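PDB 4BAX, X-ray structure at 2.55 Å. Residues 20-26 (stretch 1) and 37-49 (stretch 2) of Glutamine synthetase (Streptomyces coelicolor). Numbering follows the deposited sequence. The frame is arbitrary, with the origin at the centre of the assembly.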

ATOM      1  N   LEU A  20     -19.816  31.742  -0.270  1.00 27.12           N
ATOM      2  CA  LEU A  20     -19.490  32.279  -1.580  1.00 26.03           C
ATOM      3  C   LEU A  20     -20.015  31.374  -2.700  1.00 25.86           C
ATOM      4  O   LEU A  20     -20.032  30.156  -2.565  1.00 25.05           O
ATOM      5  CB  LEU A  20     -17.997  32.498  -1.732  1.00 25.37           C
ATOM      6  CG  LEU A  20     -17.435  33.630  -0.901  1.00 25.35           C
ATOM      7  CD1 LEU A  20     -15.998  33.296  -0.551  1.00 24.75           C
ATOM      8  CD2 LEU A  20     -17.539  34.962  -1.671  1.00 25.85           C
ATOM      9  N   ARG A  21     -20.522  31.983  -3.758  1.00 27.14           N
ATOM     10  CA  ARG A  21     -20.905  31.271  -4.972  1.00 28.27           C
ATOM     11  C   ARG A  21     -20.280  31.972  -6.191  1.00 28.65           C
ATOM     12  O   ARG A  21     -19.997  33.189  -6.171  1.00 28.23           O
ATOM     13  CB  ARG A  21     -22.423  31.163  -5.122  1.00 29.13           C
ATOM     14  CG  ARG A  21     -23.134  30.671  -3.879  1.00 30.30           C
ATOM     15  CD  ARG A  21     -22.963  29.179  -3.676  1.00 30.82           C
ATOM     16  NE  ARG A  21     -23.710  28.741  -2.510  1.00 31.65           N
ATOM     17  CZ  ARG A  21     -24.177  27.507  -2.357  1.00 32.35           C
ATOM     18  NH1 ARG A  21     -23.980  26.601  -3.319  1.00 32.83           N
ATOM     19  NH2 ARG A  21     -24.858  27.180  -1.261  1.00 32.01           N
ATOM     20  N   SER A  22     -20.028  31.192  -7.232  1.00 29.03           N
ATOM     21  CA  SER A  22     -19.466  31.763  -8.432  1.00 29.35           C
ATOM     22  C   SER A  22     -19.808  30.985  -9.693  1.00 29.86           C
ATOM     23  O   SER A  22     -20.050  29.767  -9.650  1.00 29.98           O
ATOM     24  CB  SER A  22     -17.955  31.949  -8.281  1.00 29.14           C
ATOM     25  OG  SER A  22     -17.256  30.837  -8.797  1.00 29.02           O
ATOM     26  N   LYS A  23     -19.942  31.742 -10.783  1.00 29.91           N
ATOM     27  CA  LYS A  23     -19.960  31.203 -12.137  1.00 29.69           C
ATOM     28  C   LYS A  23     -19.305  32.141 -13.159  1.00 30.15           C
ATOM     29  O   LYS A  23     -19.124  33.347 -12.918  1.00 30.21           O
ATOM     30  CB  LYS A  23     -21.368  30.794 -12.570  1.00 29.36           C
ATOM     31  CG  LYS A  23     -22.450  31.742 -12.234  1.00 29.50           C
ATOM     32  CD  LYS A  23     -23.762  31.241 -12.786  1.00 30.23           C
ATOM     33  CE  LYS A  23     -24.876  32.184 -12.386  1.00 31.58           C
ATOM     34  NZ  LYS A  23     -25.867  32.366 -13.482  1.00 32.66           N
ATOM     35  N   THR A  24     -19.004  31.564 -14.317  1.00 30.24           N
ATOM     36  CA  THR A  24     -18.285  32.232 -15.390  1.00 29.76           C
ATOM     37  C   THR A  24     -19.183  32.724 -16.488  1.00 30.73           C
ATOM     38  O   THR A  24     -20.036  31.977 -17.003  1.00 31.01           O
ATOM     39  CB  THR A  24     -17.240  31.293 -16.036  1.00 28.67           C
ATOM     40  OG1 THR A  24     -16.456  30.640 -15.025  1.00 28.18           O
ATOM     41  CG2 THR A  24     -16.366  32.044 -17.039  1.00 28.04           C
ATOM     42  N   LYS A  25     -18.959  33.975 -16.867  1.00 31.45           N
ATOM     43  CA  LYS A  25     -19.672  34.577 -17.975  1.00 32.50           C
ATOM     44  C   LYS A  25     -18.649  34.912 -19.066  1.00 32.62           C
ATOM     45  O   LYS A  25     -17.568  35.467 -18.786  1.00 31.76           O
ATOM     46  CB  LYS A  25     -20.370  35.852 -17.499  1.00 33.69           C
ATOM     47  CG  LYS A  25     -21.285  36.532 -18.502  1.00 34.63           C
ATOM     48  CD  LYS A  25     -22.144  37.556 -17.749  1.00 35.68           C
ATOM     49  CE  LYS A  25     -23.278  38.121 -18.605  1.00 36.72           C
ATOM     50  NZ  LYS A  25     -24.569  37.375 -18.365  1.00 36.99           N
ATOM     51  N   ILE A  26     -18.982  34.576 -20.306  1.00 33.81           N
ATOM     52  CA  ILE A  26     -18.108  34.899 -21.419  1.00 35.17           C
ATOM     53  C   ILE A  26     -18.616  36.145 -22.082  1.00 37.70           C
ATOM     54  O   ILE A  26     -19.739  36.168 -22.581  1.00 38.43           O
ATOM     55  CB  ILE A  26     -18.071  33.764 -22.447  1.00 34.50           C
ATOM     56  CG1 ILE A  26     -17.681  32.440 -21.757  1.00 34.12           C
ATOM     57  CG2 ILE A  26     -17.127  34.122 -23.585  1.00 34.17           C
ATOM     58  CD1 ILE A  26     -16.264  32.426 -21.180  1.00 33.68           C
ATOM     59  N   LEU A  37     -20.516  46.384 -17.192  1.00 49.70           N
ATOM     60  CA  LEU A  37     -20.728  44.976 -16.908  1.00 45.67           C
ATOM     61  C   LEU A  37     -22.185  44.661 -16.718  1.00 43.56           C
ATOM     62  O   LEU A  37     -22.866  45.294 -15.910  1.00 43.26           O
ATOM     63  CB  LEU A  37     -19.944  44.548 -15.674  1.00 43.80           C
ATOM     64  CG  LEU A  37     -18.434  44.521 -15.861  1.00 42.32           C
ATOM     65  CD1 LEU A  37     -17.778  44.385 -14.511  1.00 41.78           C
ATOM     66  CD2 LEU A  37     -18.055  43.353 -16.786  1.00 41.77           C
ATOM     67  N   PRO A  38     -22.659  43.656 -17.451  1.00 42.27           N
ATOM     68  CA  PRO A  38     -24.076  43.300 -17.401  1.00 42.19           C
ATOM     69  C   PRO A  38     -24.463  42.765 -16.013  1.00 42.17           C
ATOM     70  O   PRO A  38     -23.663  42.076 -15.365  1.00 41.68           O
ATOM     71  CB  PRO A  38     -24.208  42.193 -18.467  1.00 41.93           C
ATOM     72  CG  PRO A  38     -22.808  41.748 -18.779  1.00 41.57           C
ATOM     73  CD  PRO A  38     -21.915  42.922 -18.491  1.00 41.54           C
ATOM     74  N   VAL A  39     -25.683  43.082 -15.579  1.00 42.52           N
ATOM     75  CA  VAL A  39     -26.263  42.432 -14.410  1.00 42.51           C
ATOM     76  C   VAL A  39     -26.664  41.054 -14.851  1.00 42.56           C
ATOM     77  O   VAL A  39     -26.846  40.818 -16.049  1.00 42.52           O
ATOM     78  CB  VAL A  39     -27.460  43.202 -13.795  1.00 20.48           C
ATOM     79  CG1 VAL A  39     -27.186  44.703 -13.758  1.00 20.70           C
ATOM     80  CG2 VAL A  39     -28.753  42.886 -14.551  1.00 20.05           C
ATOM     81  N   TRP A  40     -26.742  40.137 -13.896  1.00 42.66           N
ATOM     82  CA  TRP A  40     -27.001  38.748 -14.223  1.00 43.08           C
ATOM     83  C   TRP A  40     -27.970  38.133 -13.215  1.00 44.32           C
ATOM     84  O   TRP A  40     -28.441  38.792 -12.299  1.00 44.08           O
ATOM     85  CB  TRP A  40     -25.682  37.978 -14.243  1.00 42.29           C
ATOM     86  CG  TRP A  40     -25.678  36.768 -15.111  1.00 41.64           C
ATOM     87  CD1 TRP A  40     -26.678  36.342 -15.945  1.00 41.41           C
ATOM     88  CD2 TRP A  40     -24.607  35.830 -15.256  1.00 40.92           C
ATOM     89  NE1 TRP A  40     -26.296  35.186 -16.590  1.00 41.09           N
ATOM     90  CE2 TRP A  40     -25.028  34.853 -16.186  1.00 40.93           C
ATOM     91  CE3 TRP A  40     -23.337  35.718 -14.690  1.00 40.22           C
ATOM     92  CZ2 TRP A  40     -24.219  33.777 -16.557  1.00 40.50           C
ATOM     93  CZ3 TRP A  40     -22.543  34.643 -15.056  1.00 40.03           C
ATOM     94  CH2 TRP A  40     -22.985  33.690 -15.981  1.00 40.02           C
ATOM     95  N   GLY A  41     -28.244  36.852 -13.364  1.00 46.19           N
ATOM     96  CA  GLY A  41     -29.185  36.216 -12.477  1.00 48.32           C
ATOM     97  C   GLY A  41     -28.776  34.789 -12.210  1.00 50.11           C
ATOM     98  O   GLY A  41     -27.854  34.264 -12.846  1.00 50.46           O
ATOM     99  N   PHE A  42     -29.452  34.162 -11.260  1.00 51.27           N
ATOM    100  CA  PHE A  42     -29.237  32.760 -10.983  1.00 52.48           C
ATOM    101  C   PHE A  42     -30.468  32.191 -10.306  1.00 54.35           C
ATOM    102  O   PHE A  42     -31.405  32.920  -9.959  1.00 53.90           O
ATOM    103  CB  PHE A  42     -27.989  32.538 -10.134  1.00 51.91           C
ATOM    104  CG  PHE A  42     -28.083  33.114  -8.771  1.00 51.65           C
ATOM    105  CD1 PHE A  42     -27.721  34.434  -8.535  1.00 51.70           C
ATOM    106  CD2 PHE A  42     -28.540  32.343  -7.716  1.00 51.50           C
ATOM    107  CE1 PHE A  42     -27.813  34.978  -7.263  1.00 51.59           C
ATOM    108  CE2 PHE A  42     -28.635  32.879  -6.440  1.00 51.57           C
ATOM    109  CZ  PHE A  42     -28.270  34.203  -6.216  1.00 51.58           C
ATOM    110  N   ASP A  43     -30.454  30.875 -10.139  1.00 56.86           N
ATOM    111  CA  ASP A  43     -31.523  30.175  -9.447  1.00 59.46           C
ATOM    112  C   ASP A  43     -31.303  30.055  -7.936  1.00 60.64           C
ATOM    113  O   ASP A  43     -30.420  29.325  -7.472  1.00 60.26           O
ATOM    114  CB  ASP A  43     -31.740  28.820 -10.101  1.00 60.74           C
ATOM    115  CG  ASP A  43     -32.085  28.955 -11.582  1.00 62.18           C
ATOM    116  OD1 ASP A  43     -32.541  30.050 -12.000  1.00 62.56           O
ATOM    117  OD2 ASP A  43     -31.870  27.989 -12.347  1.00 62.74           O
ATOM    118  N   GLY A  44     -32.156  30.746  -7.179  1.00 62.29           N
ATOM    119  CA  GLY A  44     -32.017  30.842  -5.735  1.00 63.82           C
ATOM    120  C   GLY A  44     -32.218  29.605  -4.881  1.00 65.15           C
ATOM    121  O   GLY A  44     -31.639  29.513  -3.798  1.00 64.95           O
ATOM    122  N   SER A  45     -33.030  28.664  -5.357  1.00 66.61           N
ATOM    123  CA  SER A  45     -33.404  27.484  -4.572  1.00 67.84           C
ATOM    124  C   SER A  45     -32.161  26.702  -4.169  1.00 68.52           C
ATOM    125  O   SER A  45     -32.060  26.182  -3.061  1.00 68.53           O
ATOM    126  CB  SER A  45     -34.331  26.569  -5.392  1.00 68.07           C
ATOM    127  OG  SER A  45     -34.625  27.119  -6.669  1.00 68.19           O
ATOM    128  N   SER A  46     -31.195  26.697  -5.074  1.00 69.19           N
ATOM    129  CA  SER A  46     -29.953  25.968  -4.919  1.00 69.80           C
ATOM    130  C   SER A  46     -28.973  26.616  -3.933  1.00 71.21           C
ATOM    131  O   SER A  46     -28.006  25.977  -3.495  1.00 70.98           O
ATOM    132  CB  SER A  46     -29.312  25.811  -6.302  1.00 69.20           C
ATOM    133  OG  SER A  46     -30.191  25.166  -7.216  1.00 68.90           O
ATOM    134  N   THR A  47     -29.223  27.878  -3.585  1.00 72.80           N
ATOM    135  CA  THR A  47     -28.271  28.645  -2.771  1.00 74.10           C
ATOM    136  C   THR A  47     -28.777  29.132  -1.399  1.00 75.46           C
ATOM    137  O   THR A  47     -28.148  30.007  -0.794  1.00 75.26           O
ATOM    138  CB  THR A  47     -27.675  29.848  -3.557  1.00 48.74           C
ATOM    139  OG1 THR A  47     -28.737  30.680  -4.044  1.00 49.36           O
ATOM    140  CG2 THR A  47     -26.847  29.356  -4.736  1.00 48.18           C
ATOM    141  N   ASN A  48     -29.906  28.599  -0.926  1.00 77.09           N
ATOM    142  CA  ASN A  48     -30.471  28.982   0.384  1.00 78.61           C
ATOM    143  C   ASN A  48     -30.965  30.434   0.372  1.00 80.43           C
ATOM    144  O   ASN A  48     -31.137  31.075   1.410  1.00 80.27           O
ATOM    145  CB  ASN A  48     -29.450  28.743   1.508  1.00 78.37           C
ATOM    146  CG  ASN A  48     -29.123  27.265   1.698  1.00 78.30           C
ATOM    147  OD1 ASN A  48     -29.987  26.405   1.544  1.00 78.45           O
ATOM    148  ND2 ASN A  48     -27.848  26.963   1.944  1.00 78.09           N
ATOM    149  N   GLN A  49     -31.169  30.926  -0.845  1.00 82.54           N
ATOM    150  CA  GLN A  49     -31.728  32.240  -1.130  1.00 84.72           C
ATOM    151  C   GLN A  49     -33.107  32.029  -1.712  1.00 87.71           C
ATOM    152  O   GLN A  49     -33.685  32.889  -2.383  1.00 87.68           O
ATOM    153  CB  GLN A  49     -30.797  32.978  -2.072  1.00 84.03           C
ATOM    154  CG  GLN A  49     -29.541  33.418  -1.361  1.00 83.41           C
ATOM    155  CD  GLN A  49     -28.476  33.880  -2.302  1.00 83.15           C
ATOM    156  OE1 GLN A  49     -28.251  33.256  -3.337  1.00 83.13           O
ATOM    157  NE2 GLN A  49     -27.814  34.977  -1.964  1.00 83.04           N
TER

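Stretch 1 is a strand throughout, residues 20-26, and the strand of stretch 2 near residues 40-43 crosses it with N-to-C directions 123° apart and axes no closer than 10.1 Å. No backbone hydrogen bond joins the two at that distance, so side chains must fill the gap. The alternation of the strand decides which ones: Arg-21, Lys-23 and Lys-25 send CA-to-CB toward stretch 2, while Thr-24 and Ile-26 point away.

The centre of the contact is Trp-40, clamped between two lysines. Lys-23 NZ sits 3.8 Å from the centroid of the six-membered ring of Trp-40; on the opposite face Lys-25 NZ lies 3.2 Å from the centroid of its five-membered ring, almost on the normal. Both are cation-pi contacts, and Lys-23 CE and Lys-25 CD add CH-pi packing. Lysine suits both places because its long chain spans the gap, offering methylenes as well as charge to the aromatic face. Lys-25 NZ and Trp-40 NE1 are 3.3 Å apart, but both are donors, so this approach is no hydrogen bond. At the indole edge, Thr-24 O comes within 3.6 Å of Trp-40 CH2.

Lys-23 also makes the one hydrogen bond between the stretches, from Lys-23 NZ to Gly-41 O at 2.8 Å, tying its ammonium to backbone as well as ring. Lys-23 CE packs 3.9 Å from Phe-42 CB, and the ring of Phe-42 leads away. Beyond Trp-40, Pro-38 CG meets Lys-25 CE at 3.7 Å.

At the other end, Thr-47 CG2 covers one face of the guanidinium of Arg-21, a buried residue, 3.9 Å from Arg-21 NE, while the guanidinium nitrogens find hydrogen bonds elsewhere in the structure. Thr-47 is itself held by its turn: Thr-47 N bonds Gly-44 O at 2.9 Å, and Thr-47 OG1 donates to Gln-49 OE1 at 2.7 Å. Between them the two stretches bury 487 Å², both sides summed.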